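PDB 6V8J: Ara h 8 allergen isoform from Arachis hypogaea, which probably binds small hydrophobic ligands in an internal pocket, possibly including abscisic acid, and is linked to plant defence. Local coordinates for residues A[52-57]-A[69-74]; A[82-87]-A[95-100]; A[7-12]-A[110-115]. All coordinates share one frame; numbering follows the deposited sequence.

Contact 1: A[52-57]-A[69-74]; sequences TVKKVT and HKIDAI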
loop_
_atom_site.group_PDB
_atom_site.type_symbol
_atom_site.label_atom_id
_atom_site.label_comp_id
_atom_site.label_asym_id
_atom_site.label_seq_id
_atom_site.Cartn_x
_atom_site.Cartn_y
_atom_site.Cartn_z
ATOM N N THR A 52 2.498 11.100 -9.293
ATOM C CA THR A 52 3.834 10.676 -8.794
ATOM C C THR A 52 3.993 9.156 -8.886
ATOM O O THR A 52 3.107 8.420 -8.375
ATOM C CB THR A 52 4.055 11.091 -7.336
ATOM O OG1 THR A 52 4.106 12.525 -7.317
ATOM C CG2 THR A 52 5.342 10.551 -6.779
ATOM N N VAL A 53 5.068 8.713 -9.526
ATOM C CA VAL A 53 5.438 7.278 -9.569
ATOM C C VAL A 53 6.696 7.087 -8.705
ATOM O O VAL A 53 7.657 7.912 -8.798
ATOM C CB VAL A 53 5.618 6.769 -11.002
ATOM C CG1 VAL A 53 6.226 5.367 -11.052
ATOM C CG2 VAL A 53 4.273 6.736 -11.700
ATOM N N LYS A 54 6.653 6.037 -7.901
ATOM C CA LYS A 54 7.744 5.592 -6.998
ATOM C C LYS A 54 8.174 4.189 -7.407
ATOM O O LYS A 54 7.304 3.400 -7.876
ATOM C CB LYS A 54 7.323 5.495 -5.531
ATOM C CG LYS A 54 6.361 6.545 -5.007
ATOM C CD LYS A 54 5.882 6.156 -3.639
ATOM C CE LYS A 54 4.951 7.144 -2.965
ATOM N NZ LYS A 54 4.675 6.733 -1.574
ATOM N N LYS A 55 9.467 3.909 -7.252
ATOM C CA LYS A 55 10.047 2.558 -7.433
ATOM C C LYS A 55 10.374 1.995 -6.053
ATOM O O LYS A 55 11.106 2.653 -5.314
ATOM C CB LYS A 55 11.279 2.657 -8.343
ATOM C CG LYS A 55 12.229 1.461 -8.334
ATOM C CD LYS A 55 13.456 1.635 -9.233
ATOM C CE LYS A 55 13.072 1.495 -10.695
ATOM N NZ LYS A 55 13.997 2.153 -11.663
ATOM N N VAL A 56 9.780 0.854 -5.708
ATOM C CA VAL A 56 9.993 0.095 -4.446
ATOM C C VAL A 56 10.898 -1.081 -4.809
ATOM O O VAL A 56 10.465 -1.937 -5.593
ATOM C CB VAL A 56 8.669 -0.371 -3.805
ATOM C CG1 VAL A 56 8.900 -1.118 -2.512
ATOM C CG2 VAL A 56 7.696 0.786 -3.586
ATOM N N THR A 57 12.116 -1.049 -4.280
ATOM C CA THR A 57 13.069 -2.166 -4.437
ATOM C C THR A 57 12.942 -3.088 -3.223
ATOM O O THR A 57 12.985 -2.592 -2.098
ATOM C CB THR A 57 14.499 -1.670 -4.639
ATOM O OG1 THR A 57 14.476 -0.634 -5.614
ATOM C CG2 THR A 57 15.438 -2.772 -5.074
ATOM N N HIS A 69 4.718 2.198 -7.982
ATOM C CA HIS A 69 3.642 2.704 -7.107
ATOM C C HIS A 69 3.256 4.116 -7.574
ATOM O O HIS A 69 4.100 5.005 -7.490
ATOM C CB HIS A 69 4.143 2.606 -5.663
ATOM C CG HIS A 69 3.309 3.266 -4.636
ATOM N ND1 HIS A 69 2.943 2.630 -3.474
ATOM C CD2 HIS A 69 2.805 4.510 -4.562
ATOM C CE1 HIS A 69 2.241 3.457 -2.740
ATOM N NE2 HIS A 69 2.138 4.607 -3.383
ATOM N N LYS A 70 2.034 4.263 -8.095
ATOM C CA LYS A 70 1.518 5.544 -8.626
ATOM C C LYS A 70 0.529 6.129 -7.616
ATOM O O LYS A 70 -0.384 5.389 -7.209
ATOM C CB LYS A 70 0.826 5.326 -9.973
ATOM C CG LYS A 70 0.345 6.606 -10.654
ATOM C CD LYS A 70 0.273 6.521 -12.185
ATOM C CE LYS A 70 -0.305 7.776 -12.792
ATOM N NZ LYS A 70 0.237 8.039 -14.146
ATOM N N ILE A 71 0.639 7.422 -7.297
ATOM C CA ILE A 71 -0.397 8.114 -6.476
ATOM C C ILE A 71 -1.583 8.446 -7.389
ATOM O O ILE A 71 -1.402 9.182 -8.379
ATOM C CB ILE A 71 0.137 9.354 -5.738
ATOM C CG1 ILE A 71 1.419 9.066 -4.944
ATOM C CG2 ILE A 71 -0.967 9.922 -4.857
ATOM C CD1 ILE A 71 1.924 10.236 -4.092
ATOM N N ASP A 72 -2.767 7.930 -7.083
ATOM C CA ASP A 72 -3.986 8.237 -7.876
ATOM C C ASP A 72 -4.694 9.435 -7.237
ATOM O O ASP A 72 -5.146 10.314 -7.974
ATOM C CB ASP A 72 -4.879 7.007 -8.003
ATOM C CG ASP A 72 -4.193 5.832 -8.646
ATOM O OD1 ASP A 72 -3.621 6.020 -9.749
ATOM O OD2 ASP A 72 -4.235 4.736 -8.047
ATOM N N ALA A 73 -4.767 9.486 -5.904
ATOM C CA ALA A 73 -5.383 10.623 -5.173
ATOM C C ALA A 73 -4.720 10.733 -3.809
ATOM O O ALA A 73 -4.223 9.724 -3.281
ATOM C CB ALA A 73 -6.877 10.469 -5.055
ATOM N N ILE A 74 -4.615 11.938 -3.296
ATOM C CA ILE A 74 -4.113 12.156 -1.913
ATOM C C ILE A 74 -4.788 13.414 -1.377
ATOM O O ILE A 74 -4.798 14.419 -2.111
ATOM C CB ILE A 74 -2.579 12.260 -1.892
ATOM C CG1 ILE A 74 -2.080 12.449 -0.456
ATOM C CG2 ILE A 74 -2.075 13.341 -2.821
ATOM C CD1 ILE A 74 -0.583 12.260 -0.285
#

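Contact 2: A[82-87]-A[95-100]; sequences DYTISG and LEKVSF. With SO4 (sulfate ion), chain H.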
loop_
_atom_site.group_PDB
_atom_site.type_symbol
_atom_site.label_atom_id
_atom_site.label_comp_id
_atom_site.label_asym_id
_atom_site.label_seq_id
_atom_site.Cartn_x
_atom_site.Cartn_y
_atom_site.Cartn_z
ATOM N N ASP A 82 -5.111 7.050 -2.425
ATOM C CA ASP A 82 -5.391 6.038 -3.469
ATOM C C ASP A 82 -4.115 5.850 -4.276
ATOM O O ASP A 82 -3.534 6.866 -4.716
ATOM C CB ASP A 82 -6.520 6.475 -4.382
ATOM C CG ASP A 82 -7.846 6.728 -3.695
ATOM O OD1 ASP A 82 -7.991 6.367 -2.475
ATOM O OD2 ASP A 82 -8.695 7.335 -4.392
ATOM N N TYR A 83 -3.696 4.615 -4.492
ATOM C CA TYR A 83 -2.452 4.322 -5.248
ATOM C C TYR A 83 -2.609 2.995 -5.979
ATOM O O TYR A 83 -3.518 2.179 -5.628
ATOM C CB TYR A 83 -1.253 4.285 -4.287
ATOM C CG TYR A 83 -1.317 3.206 -3.235
ATOM C CD1 TYR A 83 -2.130 3.321 -2.117
ATOM C CD2 TYR A 83 -0.577 2.053 -3.380
ATOM C CE1 TYR A 83 -2.171 2.335 -1.144
ATOM C CE2 TYR A 83 -0.583 1.065 -2.411
ATOM C CZ TYR A 83 -1.401 1.194 -1.309
ATOM O OH TYR A 83 -1.423 0.150 -0.457
ATOM N N THR A 84 -1.780 2.824 -7.009
ATOM C CA THR A 84 -1.760 1.629 -7.873
ATOM C C THR A 84 -0.351 1.027 -7.862
ATOM O O THR A 84 0.603 1.789 -8.062
ATOM C CB THR A 84 -2.300 1.974 -9.267
ATOM O OG1 THR A 84 -3.664 2.364 -9.071
ATOM C CG2 THR A 84 -2.177 0.821 -10.234
ATOM N N ILE A 85 -0.276 -0.294 -7.679
ATOM C CA ILE A 85 0.953 -1.145 -7.655
ATOM C C ILE A 85 0.977 -1.936 -8.970
ATOM O O ILE A 85 -0.105 -2.448 -9.368
ATOM C CB ILE A 85 0.917 -2.109 -6.450
ATOM C CG1 ILE A 85 0.772 -1.400 -5.100
ATOM C CG2 ILE A 85 2.108 -3.043 -6.482
ATOM C CD1 ILE A 85 1.881 -0.411 -4.791
ATOM N N SER A 86 2.134 -1.942 -9.614
ATOM C CA SER A 86 2.386 -2.742 -10.833
ATOM C C SER A 86 3.888 -3.014 -10.963
ATOM O O SER A 86 4.649 -2.468 -10.179
ATOM C CB SER A 86 1.864 -2.019 -12.039
ATOM O OG SER A 86 2.355 -0.697 -12.075
ATOM N N GLY A 87 4.268 -3.815 -11.952
ATOM C CA GLY A 87 5.683 -4.169 -12.161
ATOM C C GLY A 87 5.967 -5.525 -11.561
ATOM O O GLY A 87 5.092 -6.389 -11.656
ATOM N N LEU A 95 -1.463 -10.690 -12.542
ATOM C CA LEU A 95 -1.891 -9.306 -12.230
ATOM C C LEU A 95 -1.358 -8.353 -13.306
ATOM O O LEU A 95 -0.179 -8.440 -13.634
ATOM C CB LEU A 95 -1.340 -8.963 -10.846
ATOM C CG LEU A 95 -1.855 -9.867 -9.730
ATOM C CD1 LEU A 95 -1.301 -9.451 -8.378
ATOM C CD2 LEU A 95 -3.370 -9.869 -9.714
ATOM N N GLU A 96 -2.203 -7.467 -13.825
ATOM C CA GLU A 96 -1.683 -6.262 -14.520
ATOM C C GLU A 96 -1.322 -5.234 -13.455
ATOM O O GLU A 96 -0.227 -4.711 -13.481
ATOM C CB GLU A 96 -2.752 -5.667 -15.435
ATOM C CG GLU A 96 -3.051 -6.483 -16.680
ATOM C CD GLU A 96 -4.215 -5.938 -17.493
ATOM O OE1 GLU A 96 -4.805 -6.701 -18.282
ATOM O OE2 GLU A 96 -4.545 -4.754 -17.303
ATOM N N LYS A 97 -2.226 -5.024 -12.507
ATOM C CA LYS A 97 -2.063 -3.918 -11.542
ATOM C C LYS A 97 -3.058 -4.100 -10.396
ATOM O O LYS A 97 -4.059 -4.746 -10.596
ATOM C CB LYS A 97 -2.269 -2.558 -12.217
ATOM C CG LYS A 97 -3.662 -2.298 -12.770
ATOM C CD LYS A 97 -3.844 -0.941 -13.410
ATOM C CE LYS A 97 -5.228 -0.689 -13.957
ATOM N NZ LYS A 97 -5.395 0.643 -14.582
ATOM N N VAL A 98 -2.745 -3.522 -9.248
ATOM C CA VAL A 98 -3.667 -3.542 -8.072
ATOM C C VAL A 98 -3.868 -2.102 -7.615
ATOM O O VAL A 98 -2.882 -1.449 -7.242
ATOM C CB VAL A 98 -3.181 -4.465 -6.940
ATOM C CG1 VAL A 98 -4.266 -4.613 -5.873
ATOM C CG2 VAL A 98 -2.778 -5.830 -7.463
ATOM N N SER A 99 -5.121 -1.656 -7.600
ATOM C CA SER A 99 -5.525 -0.291 -7.188
ATOM C C SER A 99 -6.144 -0.347 -5.788
ATOM O O SER A 99 -7.103 -1.115 -5.575
ATOM C CB SER A 99 -6.456 0.335 -8.183
ATOM O OG SER A 99 -5.765 0.553 -9.383
ATOM N N PHE A 100 -5.566 0.450 -4.888
ATOM C CA PHE A 100 -5.996 0.669 -3.498
ATOM C C PHE A 100 -6.668 2.030 -3.373
ATOM O O PHE A 100 -6.111 3.064 -3.911
ATOM C CB PHE A 100 -4.779 0.605 -2.581
ATOM C CG PHE A 100 -4.120 -0.745 -2.482
ATOM C CD1 PHE A 100 -4.544 -1.643 -1.529
ATOM C CD2 PHE A 100 -3.135 -1.136 -3.386
ATOM C CE1 PHE A 100 -3.969 -2.902 -1.439
ATOM C CE2 PHE A 100 -2.571 -2.394 -3.300
ATOM C CZ PHE A 100 -2.969 -3.255 -2.299
HETATM S S SO4 H . -1.934 2.816 -15.924
HETATM O O1 SO4 H . -1.173 1.615 -15.685
HETATM O O2 SO4 H . -1.088 3.972 -15.776
HETATM O O3 SO4 H . -2.464 2.781 -17.261
HETATM O O4 SO4 H . -3.017 2.885 -14.976
#

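Contact 3: A[7-12]-A[110-115]; sequences EEESTS and GSKIKV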
loop_
_atom_site.group_PDB
_atom_site.type_symbol
_atom_site.label_atom_id
_atom_site.label_comp_id
_atom_site.label_asym_id
_atom_site.label_seq_id
_atom_site.Cartn_x
_atom_site.Cartn_y
_atom_site.Cartn_z
ATOM N N GLU A 7 -13.545 -5.126 -0.174
ATOM C CA GLU A 7 -13.489 -4.047 0.831
ATOM C C GLU A 7 -13.145 -4.644 2.197
ATOM O O GLU A 7 -13.615 -5.731 2.496
ATOM C CB GLU A 7 -14.847 -3.380 1.016
ATOM C CG GLU A 7 -15.350 -2.604 -0.165
ATOM C CD GLU A 7 -16.736 -2.051 0.112
ATOM O OE1 GLU A 7 -17.341 -2.433 1.118
ATOM O OE2 GLU A 7 -17.190 -1.225 -0.678
ATOM N N GLU A 8 -12.381 -3.898 2.983
ATOM C CA GLU A 8 -12.061 -4.225 4.391
ATOM C C GLU A 8 -12.236 -2.969 5.239
ATOM O O GLU A 8 -11.753 -1.921 4.832
ATOM C CB GLU A 8 -10.613 -4.701 4.498
ATOM C CG GLU A 8 -10.359 -5.967 3.724
ATOM C CD GLU A 8 -11.120 -7.153 4.263
ATOM O OE1 GLU A 8 -10.659 -8.273 4.086
ATOM O OE2 GLU A 8 -12.163 -6.940 4.864
ATOM N N GLU A 9 -12.847 -3.131 6.405
ATOM C CA GLU A 9 -12.919 -2.082 7.439
ATOM C C GLU A 9 -12.188 -2.619 8.678
ATOM O O GLU A 9 -12.397 -3.795 8.998
ATOM C CB GLU A 9 -14.383 -1.785 7.755
ATOM C CG GLU A 9 -15.258 -1.537 6.544
ATOM C CD GLU A 9 -16.662 -0.999 6.794
ATOM O OE1 GLU A 9 -16.798 -0.050 7.525
ATOM O OE2 GLU A 9 -17.618 -1.519 6.224
ATOM N N SER A 10 -11.401 -1.775 9.348
ATOM C CA SER A 10 -10.670 -2.160 10.590
ATOM C C SER A 10 -10.474 -0.937 11.483
ATOM O O SER A 10 -10.731 0.153 11.007
ATOM C CB SER A 10 -9.357 -2.798 10.256
ATOM O OG SER A 10 -8.583 -1.962 9.426
ATOM N N THR A 11 -10.025 -1.132 12.728
ATOM C CA THR A 11 -9.793 0.016 13.636
ATOM C C THR A 11 -8.316 0.127 14.000
ATOM O O THR A 11 -7.557 -0.820 13.796
ATOM C CB THR A 11 -10.723 -0.021 14.857
ATOM O OG1 THR A 11 -10.535 -1.252 15.569
ATOM C CG2 THR A 11 -12.165 0.213 14.471
ATOM N N SER A 12 -7.931 1.283 14.519
ATOM C CA SER A 12 -6.649 1.481 15.227
ATOM C C SER A 12 -6.886 2.268 16.502
ATOM O O SER A 12 -7.773 3.127 16.520
ATOM C CB SER A 12 -5.694 2.196 14.344
ATOM O OG SER A 12 -4.446 2.341 14.992
ATOM N N GLY A 110 -9.389 6.816 18.339
ATOM C CA GLY A 110 -8.467 6.238 17.350
ATOM C C GLY A 110 -8.973 6.400 15.926
ATOM O O GLY A 110 -9.584 7.414 15.631
ATOM N N SER A 111 -8.682 5.429 15.068
ATOM C CA SER A 111 -9.074 5.468 13.641
ATOM C C SER A 111 -10.005 4.298 13.290
ATOM O O SER A 111 -9.919 3.227 13.901
ATOM C CB SER A 111 -7.869 5.484 12.753
ATOM O OG SER A 111 -7.122 6.659 12.939
ATOM N N LYS A 112 -10.911 4.564 12.360
ATOM C CA LYS A 112 -11.583 3.562 11.520
ATOM C C LYS A 112 -10.850 3.570 10.173
ATOM O O LYS A 112 -10.640 4.650 9.628
ATOM C CB LYS A 112 -13.041 3.990 11.377
ATOM C CG LYS A 112 -13.796 3.408 10.201
ATOM C CD LYS A 112 -14.121 1.947 10.323
ATOM C CE LYS A 112 -15.512 1.592 9.838
ATOM N NZ LYS A 112 -15.671 0.154 9.525
ATOM N N ILE A 113 -10.442 2.406 9.690
ATOM C CA ILE A 113 -9.630 2.351 8.443
ATOM C C ILE A 113 -10.502 1.708 7.374
ATOM O O ILE A 113 -10.972 0.604 7.596
ATOM C CB ILE A 113 -8.325 1.563 8.667
ATOM C CG1 ILE A 113 -7.439 2.205 9.737
ATOM C CG2 ILE A 113 -7.582 1.353 7.361
ATOM C CD1 ILE A 113 -6.553 1.234 10.477
ATOM N N LYS A 114 -10.706 2.391 6.257
ATOM C CA LYS A 114 -11.510 1.794 5.176
ATOM C C LYS A 114 -10.576 1.592 3.986
ATOM O O LYS A 114 -9.931 2.551 3.596
ATOM C CB LYS A 114 -12.707 2.693 4.882
ATOM C CG LYS A 114 -13.563 3.026 6.099
ATOM C CD LYS A 114 -14.783 3.855 5.804
ATOM C CE LYS A 114 -14.488 5.335 5.741
ATOM N NZ LYS A 114 -15.641 6.121 6.227
ATOM N N VAL A 115 -10.486 0.355 3.523
ATOM C CA VAL A 115 -9.680 0.026 2.323
ATOM C C VAL A 115 -10.596 -0.583 1.267
ATOM O O VAL A 115 -11.370 -1.486 1.586
ATOM C CB VAL A 115 -8.478 -0.868 2.654
ATOM C CG1 VAL A 115 -7.834 -1.410 1.400
ATOM C CG2 VAL A 115 -7.459 -0.109 3.472
#

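Contact 1: A[52-57]-A[69-74]
Lys54 lays its aliphatic chain over one face of the His69 imidazole, the two side chains lying next to each other and pointing the same way. Its CD stands 4.0 Å from the centroid of the His69 ring in a CH-pi contact, with CD2 the nearest ring atom at 3.6 Å from Lys54 CD. The straight run beyond CG carries Lys54 CE past the CD2-NE2 side of the ring, 3.8 Å from His69 NE2. Underneath, two backbone bonds close this pair: Lys54 N to His69 O at 2.8 Å, and His69 N to Lys54 O at 2.9 Å. A third joins Ile71 N to Thr52 O at 2.9 Å. These rungs belong to the antiparallel hairpin of strands 53-60 and 63-75 in the Bet v 1 fold, whose curved sheet wraps around the long C-terminal helix. Beside the Lys54-His69 pair, Ile71 CD1 packs against Thr52 CB at 4.0 Å. On the other face of the sheet Val53 CG2 meets Lys70 CD at 4.0 Å. Farther out, Asp28 takes Lys54 NZ in a salt bridge and Tyr81 OH bonds His69 NE2, so both polar ends of the pair have partners beyond it. The Tyr83 ring covers the opposite face of His69, nearly parallel to it. Thr52 OG1 is held by Gly49 O, in the glycine-rich loop leading into the hairpin.

Contact 2: A[82-87]-A[95-100]
Tyr83 and Ile85 pair with Phe100 and Val98 as hydrogen-bonded antiparallel partners, the strand axes 4.6 Å apart and their directions at 166°. This is the hairpin of strands 80-87 and 95-107, in the middle of the curved Bet v 1 sheet. Each pair is closed by two backbone bonds. On the face carrying Tyr83, Ile85, Val98 and Phe100, the two aromatic rings lie nearly parallel, their planes 10° apart, yet are slid so far that they hardly overlap, with centroids 4.8 Å apart. What fills the offset is each ring's neighbour: Phe100 CB sits over the Tyr83 face, 3.4 Å from Tyr83 CE1, and Tyr83 OH hangs over the Phe100 face near its rim, 3.5 Å from Phe100 CG. Tyr83 gets there with its CG wedged between its own N and carbonyl carbon (chi1 63°), which brings the ring toward its partner strand. Ile85 touches both rings, CD1 lying in plane at the Tyr83 edge and CG1 3.9 Å from Phe100 CE2. Beyond them Phe100 reaches Val135 and Ser139 of helix 129-151, so this is the inward face of the sheet. The reverse face is polar. Lys97, which with Glu96 forms a classic beta bulge opposite His120, stretches out to a weak bond with a sulfate probably left from crystallisation. Thr84 OG1 serves two partners: it bonds Asp72 OD2 of the next strand and accepts from Ser99 OG at 2.8 Å.

Contact 3: A[7-12]-A[110-115]
Ile113 rides against Ser10, its directly paired partner across the strands. From the start of the side chain, Ile113 CB lies 3.6 Å from both Ser10 OG and Ser10 O. CG2 follows that hydroxyl at 4.0 Å from Ser10 OG, whereas CG1 turns along the backbone, 4.1 Å from Ser10 O. The tip, CD1, reaches farthest: 3.9 Å from Ser10 OG, 4.0 Å from Thr11 O and 4.1 Å from Ser12 CB, so that the branch spans three residues of the facing strand. Ser10 meets it with its OG tucked between its own N and carbonyl carbon (chi1 55°). Outside the pair, Ile113 also touches Leu104 and, in helix 16-25, Leu19. Below the side chains runs a regular antiparallel ladder of backbone bonds, three hydrogen-bonded pairs in all; it joins the N-terminal edge strand 3-12 to strand 110-121, the pairing of first and last strands that characterises the Bet v 1 sheet. In the central pair Ile113 N reaches Ser10 O at 2.6 Å. Ser12 and Glu8 face the long C-terminal helix, Ser12 OG bonding Glu147 and Glu8 OE1 forming a salt bridge with Lys136. On the reverse side of the ladder, Lys112 bends at its second and third torsions and brings its ammonium to Glu9 OE1 in a salt bridge; the modelled separation is implausibly short and its exact value doubtful. Lys114 turns away instead, to Glu105 on strand 95-107.

In the fold
All three contacts are antiparallel pairings in one seven-stranded sheet. Contacts 1 and 2 are neighbours, because strands 63-75 and 80-87 lie side by side, and Asp72 N probably bonds Asp82 O across the join. Contact 3 sits at the N-terminal edge, its centre about 22 Å from that of contact 1, and closes a long loop within which the other two are nested. Contacts 1 and 3 are partly buried; contact 2 is largely a surface contact despite its central strands. A lysine chain over an imidazole marks contact 1 and a slid Tyr-Phe pair contact 2, while contact 3 has serines around one isoleucine and one salt bridge, Glu9 to Lys112, on its reverse face.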